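Local structure of putative 4-hydroxybenzoyl-CoA thioesterase (Geobacillus stearothermophilus, 2OIW) at residues 45-48 / 49-52; 117-121 / 122-126. The protein is a predicted hotdog-fold thioesterase that probably hydrolyses acyl-CoA thioesters, perhaps of the 4-hydroxybenzoyl-CoA type. All blocks are in the same frame, centred on the assembly; numbering follows the deposited sequence.

Interaction 1: residues 45-48 / 49-52; sequences DLSF and KRWR
Arg50 reaches back to Asp45 side-on in a salt bridge: NE and NH2 both hydrogen-bond to the single oxygen OD2, which lies almost in the guanidinium plane. Arg50 NH2 lies 3.1 Å from Asp45 OD2, on its syn lone pair; Arg50 NE is slightly farther from the same oxygen. The two planes are turned 43° apart, so the pair is not coplanar. A bend at chi3 (-79°) swings the guanidinium toward the aspartate, and Ser47 OG sits over one face of the Arg50 guanidinium, 3.3 Å from Arg50 NH2, at an angle too poor for a hydrogen bond. The other carboxylate oxygen is in use as well: Asp45 OD1 accepts from Ser47 N at 3.1 Å, approached from above the carboxylate plane, which makes an Asx turn. All this lies in the connection between helix 36-42 and strand 53-62 of the hotdog fold, where the backbone curls tightly enough for Arg50 N to bond to Ser47 O. Beyond the turn Phe48 and Trp51 run alongside each other, planes 35° apart; the Phe48 ring and the six-membered ring of Trp51 have centroids 4.9 Å apart, with Phe48 CE1 over one indole face near its rim. Leu46 CD2 approaches Trp51 CZ3 obliquely at 4.1 Å, while Phe39 meets this tryptophan edge-to-face.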
ATOM      1  N   ASP A  45       4.048 -15.475 -19.463  1.00 22.06           N
ATOM      2  CA  ASP A  45       4.902 -14.275 -19.534  1.00 23.27           C
ATOM      3  C   ASP A  45       4.511 -13.179 -18.540  1.00 23.16           C
ATOM      4  O   ASP A  45       5.129 -12.127 -18.508  1.00 23.75           O
ATOM      5  CB  ASP A  45       4.921 -13.707 -20.959  1.00 23.69           C
ATOM      6  CG  ASP A  45       3.552 -13.186 -21.413  1.00 25.92           C
ATOM      7  OD1 ASP A  45       2.518 -13.372 -20.705  1.00 25.97           O
ATOM      8  OD2 ASP A  45       3.509 -12.596 -22.514  1.00 27.44           O
ATOM      9  N   LEU A  46       3.473 -13.438 -17.750  1.00 23.44           N
ATOM     10  CA  LEU A  46       2.918 -12.499 -16.758  1.00 23.45           C
ATOM     11  C   LEU A  46       2.517 -11.118 -17.300  1.00 23.73           C
ATOM     12  O   LEU A  46       2.462 -10.125 -16.556  1.00 22.37           O
ATOM     13  CB  LEU A  46       3.811 -12.401 -15.505  1.00 23.65           C
ATOM     14  CG  LEU A  46       3.884 -13.727 -14.727  1.00 24.38           C
ATOM     15  CD1 LEU A  46       4.983 -13.734 -13.636  1.00 23.88           C
ATOM     16  CD2 LEU A  46       2.512 -14.131 -14.122  1.00 24.12           C
ATOM     17  N   SER A  47       2.188 -11.103 -18.583  1.00 23.03           N
ATOM     18  CA  SER A  47       1.746  -9.919 -19.306  1.00 23.77           C
ATOM     19  C   SER A  47       0.331  -9.545 -18.888  1.00 23.80           C
ATOM     20  O   SER A  47      -0.542 -10.408 -18.814  1.00 23.31           O
ATOM     21  CB  SER A  47       1.764 -10.240 -20.802  1.00 24.01           C
ATOM     22  OG  SER A  47       1.345  -9.131 -21.582  1.00 27.04           O
ATOM     23  N   PHE A  48       0.089  -8.268 -18.606  1.00 23.33           N
ATOM     24  CA  PHE A  48      -1.269  -7.857 -18.298  1.00 22.84           C
ATOM     25  C   PHE A  48      -2.192  -7.827 -19.510  1.00 23.88           C
ATOM     26  O   PHE A  48      -3.409  -7.880 -19.368  1.00 24.71           O
ATOM     27  CB  PHE A  48      -1.278  -6.547 -17.531  1.00 22.22           C
ATOM     28  CG  PHE A  48      -0.819  -6.699 -16.119  1.00 19.25           C
ATOM     29  CD1 PHE A  48      -1.566  -7.426 -15.222  1.00 18.26           C
ATOM     30  CD2 PHE A  48       0.375  -6.148 -15.695  1.00 17.93           C
ATOM     31  CE1 PHE A  48      -1.132  -7.607 -13.906  1.00 18.27           C
ATOM     32  CE2 PHE A  48       0.799  -6.298 -14.363  1.00 15.13           C
ATOM     33  CZ  PHE A  48       0.055  -7.017 -13.483  1.00 18.16           C
ATOM     34  N   LYS A  49      -1.606  -7.799 -20.699  1.00 23.71           N
ATOM     35  CA  LYS A  49      -2.331  -8.022 -21.941  1.00 25.03           C
ATOM     36  C   LYS A  49      -3.034  -9.382 -22.005  1.00 24.85           C
ATOM     37  O   LYS A  49      -4.109  -9.511 -22.595  1.00 24.47           O
ATOM     38  CB  LYS A  49      -1.355  -7.923 -23.120  1.00 25.50           C
ATOM     39  CG  LYS A  49      -1.430  -6.618 -23.890  1.00 30.08           C
ATOM     40  CD  LYS A  49      -1.162  -5.392 -23.044  1.00 34.29           C
ATOM     41  CE  LYS A  49      -2.234  -4.307 -23.324  1.00 39.54           C
ATOM     42  NZ  LYS A  49      -2.568  -4.100 -24.786  1.00 40.50           N
ATOM     43  N   ARG A  50      -2.404 -10.383 -21.403  1.00 24.09           N
ATOM     44  CA  ARG A  50      -2.876 -11.751 -21.427  1.00 24.52           C
ATOM     45  C   ARG A  50      -3.270 -12.272 -20.021  1.00 24.03           C
ATOM     46  O   ARG A  50      -3.139 -13.456 -19.728  1.00 23.46           O
ATOM     47  CB  ARG A  50      -1.791 -12.609 -22.058  1.00 24.64           C
ATOM     48  CG  ARG A  50      -1.734 -12.398 -23.563  1.00 27.32           C
ATOM     49  CD  ARG A  50      -0.540 -13.075 -24.189  1.00 30.24           C
ATOM     50  NE  ARG A  50       0.698 -12.317 -24.024  1.00 32.25           N
ATOM     51  CZ  ARG A  50       0.990 -11.167 -24.642  1.00 31.69           C
ATOM     52  NH1 ARG A  50       0.123 -10.577 -25.457  1.00 31.04           N
ATOM     53  NH2 ARG A  50       2.151 -10.586 -24.409  1.00 30.91           N
ATOM     54  N   TRP A  51      -3.745 -11.364 -19.176  1.00 23.96           N
ATOM     55  CA  TRP A  51      -4.154 -11.682 -17.809  1.00 24.18           C
ATOM     56  C   TRP A  51      -5.516 -12.384 -17.784  1.00 24.44           C
ATOM     57  O   TRP A  51      -6.417 -12.015 -18.528  1.00 25.05           O
ATOM     58  CB  TRP A  51      -4.211 -10.422 -16.941  1.00 23.51           C
ATOM     59  CG  TRP A  51      -4.101 -10.755 -15.469  1.00 23.18           C
ATOM     60  CD1 TRP A  51      -5.126 -10.874 -14.574  1.00 22.94           C
ATOM     61  CD2 TRP A  51      -2.902 -11.058 -14.756  1.00 22.00           C
ATOM     62  NE1 TRP A  51      -4.640 -11.226 -13.340  1.00 22.03           N
ATOM     63  CE2 TRP A  51      -3.272 -11.338 -13.419  1.00 23.92           C
ATOM     64  CE3 TRP A  51      -1.543 -11.109 -15.110  1.00 22.67           C
ATOM     65  CZ2 TRP A  51      -2.334 -11.672 -12.434  1.00 22.95           C
ATOM     66  CZ3 TRP A  51      -0.602 -11.431 -14.112  1.00 21.82           C
ATOM     67  CH2 TRP A  51      -1.009 -11.714 -12.805  1.00 22.85           C
ATOM     68  N   ARG A  52      -5.667 -13.363 -16.894  1.00 24.89           N
ATOM     69  CA  ARG A  52      -6.842 -14.237 -16.870  1.00 25.02           C
ATOM     70  C   ARG A  52      -7.485 -14.387 -15.482  1.00 25.17           C
ATOM     71  O   ARG A  52      -8.639 -14.767 -15.378  1.00 25.11           O
ATOM     72  CB  ARG A  52      -6.456 -15.620 -17.401  1.00 25.16           C
ATOM     73  CG  ARG A  52      -6.080 -15.569 -18.841  1.00 25.61           C
ATOM     74  CD  ARG A  52      -5.448 -16.838 -19.418  1.00 28.39           C
ATOM     75  NE  ARG A  52      -4.781 -16.419 -20.668  1.00 30.17           N
ATOM     76  CZ  ARG A  52      -5.429 -16.030 -21.771  1.00 29.98           C
ATOM     77  NH1 ARG A  52      -6.765 -16.049 -21.808  1.00 28.12           N
ATOM     78  NH2 ARG A  52      -4.743 -15.621 -22.839  1.00 28.30           N
TER

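Interaction 2: residues 117-121 / 122-126; sequences EPIPD and DIRVK
The N-terminal end of helix 121-128, with the proline-rich loop that leads into it, makes this contact in the last helix of this hotdog-family chain, which follows strand 115-116. Pro120 is the N-cap residue. Pro120 O receives Arg124 N at 3.2 Å, plus a weak bond from Ile123 N, and Asp121 O follows by taking Val125 N at 3.1 Å. The first turn is thereby closed from the loop side. Arg124 then runs back over that loop: its chain is extended from CG to NE and lays the guanidinium across Ile119, whose CB lies over one face, 3.7 Å from Arg124 NH2. There Arg124 NE comes within 3.0 Å of Ile119 O. The outer nitrogens go further, NH2 to the carbonyl of Asn83 and NH1 to that of Gly82, so the group ties the helix start to the turn after strand 72-81. A leucine in place of Arg124 would probably take from the Gly82 and Asn83 carbonyls the N-H donors of the guanidinium and uncover one side of Ile119, making the helix start less firmly held to that turn. Asp121 OD1, oppositely charged, lies 4.1 Å from Arg124 NE, too far for a salt bridge, and the carboxylate and guanidinium planes are 75° apart. On the inner side Ile119 and Ile123 cross at about a right angle, both touching Phe42 of helix 36-42, and Ile119 CG2 meets Ile123 CB at 3.7 Å.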
ATOM      1  N   GLU A 117     -13.602 -19.163 -18.377  1.00 27.19           N
ATOM      2  CA  GLU A 117     -13.082 -20.182 -19.274  1.00 27.31           C
ATOM      3  C   GLU A 117     -12.820 -21.441 -18.468  1.00 27.14           C
ATOM      4  O   GLU A 117     -12.096 -21.404 -17.484  1.00 27.29           O
ATOM      5  CB  GLU A 117     -11.790 -19.683 -19.967  1.00 27.25           C
ATOM      6  CG  GLU A 117     -11.190 -20.598 -21.084  1.00 26.68           C
ATOM      7  CD  GLU A 117      -9.713 -20.298 -21.415  1.00 27.80           C
ATOM      8  OE1 GLU A 117      -8.876 -20.215 -20.493  1.00 27.11           O
ATOM      9  OE2 GLU A 117      -9.370 -20.153 -22.610  1.00 30.28           O
ATOM     10  N   PRO A 118     -13.473 -22.544 -18.833  1.00 27.38           N
ATOM     11  CA  PRO A 118     -13.002 -23.812 -18.300  1.00 27.63           C
ATOM     12  C   PRO A 118     -11.479 -23.906 -18.371  1.00 27.84           C
ATOM     13  O   PRO A 118     -10.879 -23.801 -19.462  1.00 27.46           O
ATOM     14  CB  PRO A 118     -13.679 -24.843 -19.211  1.00 27.15           C
ATOM     15  CG  PRO A 118     -15.003 -24.202 -19.535  1.00 27.49           C
ATOM     16  CD  PRO A 118     -14.687 -22.710 -19.662  1.00 27.31           C
ATOM     17  N   ILE A 119     -10.874 -24.058 -17.197  1.00 27.27           N
ATOM     18  CA  ILE A 119      -9.437 -24.173 -17.070  1.00 27.45           C
ATOM     19  C   ILE A 119      -8.926 -25.215 -18.068  1.00 28.08           C
ATOM     20  O   ILE A 119      -9.384 -26.346 -18.056  1.00 28.01           O
ATOM     21  CB  ILE A 119      -9.069 -24.580 -15.642  1.00 26.98           C
ATOM     22  CG1 ILE A 119      -9.617 -23.543 -14.652  1.00 25.98           C
ATOM     23  CG2 ILE A 119      -7.569 -24.800 -15.520  1.00 26.96           C
ATOM     24  CD1 ILE A 119      -9.391 -23.885 -13.192  1.00 23.24           C
ATOM     25  N   PRO A 120      -8.019 -24.823 -18.981  1.00 28.67           N
ATOM     26  CA  PRO A 120      -7.547 -25.830 -19.950  1.00 29.25           C
ATOM     27  C   PRO A 120      -6.882 -27.029 -19.255  1.00 29.41           C
ATOM     28  O   PRO A 120      -6.314 -26.887 -18.162  1.00 28.80           O
ATOM     29  CB  PRO A 120      -6.529 -25.056 -20.813  1.00 29.20           C
ATOM     30  CG  PRO A 120      -6.891 -23.614 -20.650  1.00 28.92           C
ATOM     31  CD  PRO A 120      -7.426 -23.496 -19.223  1.00 28.96           C
ATOM     32  N   ASP A 121      -6.951 -28.190 -19.899  1.00 30.42           N
ATOM     33  CA  ASP A 121      -6.488 -29.437 -19.285  1.00 31.13           C
ATOM     34  C   ASP A 121      -5.016 -29.421 -18.864  1.00 31.20           C
ATOM     35  O   ASP A 121      -4.686 -29.917 -17.770  1.00 30.73           O
ATOM     36  CB  ASP A 121      -6.808 -30.650 -20.168  1.00 32.27           C
ATOM     37  CG  ASP A 121      -8.070 -31.381 -19.719  1.00 34.65           C
ATOM     38  OD1 ASP A 121      -8.361 -31.423 -18.498  1.00 37.56           O
ATOM     39  OD2 ASP A 121      -8.767 -31.938 -20.589  1.00 38.97           O
ATOM     40  N   ASP A 122      -4.149 -28.840 -19.702  1.00 31.30           N
ATOM     41  CA  ASP A 122      -2.722 -28.787 -19.388  1.00 31.91           C
ATOM     42  C   ASP A 122      -2.509 -28.125 -18.003  1.00 31.31           C
ATOM     43  O   ASP A 122      -1.734 -28.625 -17.172  1.00 31.26           O
ATOM     44  CB  ASP A 122      -1.868 -28.177 -20.546  1.00 32.88           C
ATOM     45  CG  ASP A 122      -1.976 -26.627 -20.659  1.00 35.87           C
ATOM     46  OD1 ASP A 122      -2.750 -26.139 -21.513  1.00 39.98           O
ATOM     47  OD2 ASP A 122      -1.269 -25.885 -19.925  1.00 40.84           O
ATOM     48  N   ILE A 123      -3.259 -27.050 -17.737  1.00 30.15           N
ATOM     49  CA  ILE A 123      -3.202 -26.349 -16.454  1.00 29.64           C
ATOM     50  C   ILE A 123      -3.711 -27.218 -15.297  1.00 28.54           C
ATOM     51  O   ILE A 123      -3.124 -27.215 -14.215  1.00 27.99           O
ATOM     52  CB  ILE A 123      -4.052 -25.042 -16.477  1.00 29.79           C
ATOM     53  CG1 ILE A 123      -3.721 -24.186 -17.694  1.00 30.30           C
ATOM     54  CG2 ILE A 123      -3.903 -24.274 -15.175  1.00 29.42           C
ATOM     55  CD1 ILE A 123      -2.756 -23.127 -17.429  1.00 30.54           C
ATOM     56  N   ARG A 124      -4.820 -27.932 -15.528  1.00 27.94           N
ATOM     57  CA  ARG A 124      -5.434 -28.792 -14.499  1.00 26.95           C
ATOM     58  C   ARG A 124      -4.434 -29.809 -13.972  1.00 27.03           C
ATOM     59  O   ARG A 124      -4.295 -29.998 -12.768  1.00 25.83           O
ATOM     60  CB  ARG A 124      -6.644 -29.535 -15.066  1.00 26.89           C
ATOM     61  CG  ARG A 124      -7.861 -28.679 -15.273  1.00 26.42           C
ATOM     62  CD  ARG A 124      -9.077 -29.500 -15.734  1.00 26.37           C
ATOM     63  NE  ARG A 124     -10.104 -28.577 -16.194  1.00 26.88           N
ATOM     64  CZ  ARG A 124     -10.960 -27.943 -15.397  1.00 27.09           C
ATOM     65  NH1 ARG A 124     -10.959 -28.164 -14.071  1.00 24.98           N
ATOM     66  NH2 ARG A 124     -11.825 -27.091 -15.929  1.00 26.42           N
ATOM     67  N   VAL A 125      -3.746 -30.465 -14.905  1.00 27.22           N
ATOM     68  CA  VAL A 125      -2.676 -31.400 -14.568  1.00 28.02           C
ATOM     69  C   VAL A 125      -1.632 -30.744 -13.664  1.00 28.29           C
ATOM     70  O   VAL A 125      -1.256 -31.307 -12.624  1.00 28.20           O
ATOM     71  CB  VAL A 125      -1.981 -31.933 -15.825  1.00 27.67           C
ATOM     72  CG1 VAL A 125      -1.044 -33.092 -15.459  1.00 29.52           C
ATOM     73  CG2 VAL A 125      -3.011 -32.363 -16.852  1.00 27.93           C
ATOM     74  N   LYS A 126      -1.172 -29.559 -14.064  1.00 28.78           N
ATOM     75  CA  LYS A 126      -0.188 -28.795 -13.274  1.00 30.12           C
ATOM     76  C   LYS A 126      -0.697 -28.435 -11.869  1.00 30.20           C
ATOM     77  O   LYS A 126       0.024 -28.585 -10.869  1.00 30.88           O
ATOM     78  CB  LYS A 126       0.234 -27.532 -14.036  1.00 30.31           C
ATOM     79  CG  LYS A 126       0.804 -27.849 -15.422  1.00 31.89           C
ATOM     80  CD  LYS A 126       1.590 -26.706 -16.009  1.00 33.77           C
ATOM     81  CE  LYS A 126       2.722 -27.268 -16.859  1.00 37.40           C
ATOM     82  NZ  LYS A 126       3.641 -28.153 -16.049  1.00 39.88           N
TER

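In the fold
Along the chain interaction 1 closes well before interaction 2 opens, yet the two lie close in space: centres 16 Å apart, nearest atoms about 5 Å, with no touch between them. Both border helix 36-42, interaction 1 through Leu46 and Trp51 on Phe39, interaction 2 through Ile119 and Ile123 on Phe42. Strand 97-110 is a second shared neighbour: Arg52 pairs by backbone with Phe109 and Glu117 with Asn108, and their side chains both reach Asn108 and Asn110. Their surroundings differ, since residues 45-52 also pack against two other subunits of the tetramer, while residues 117-126 touch none. One contact thus belongs partly to the assembly, the other to the chain's own fold.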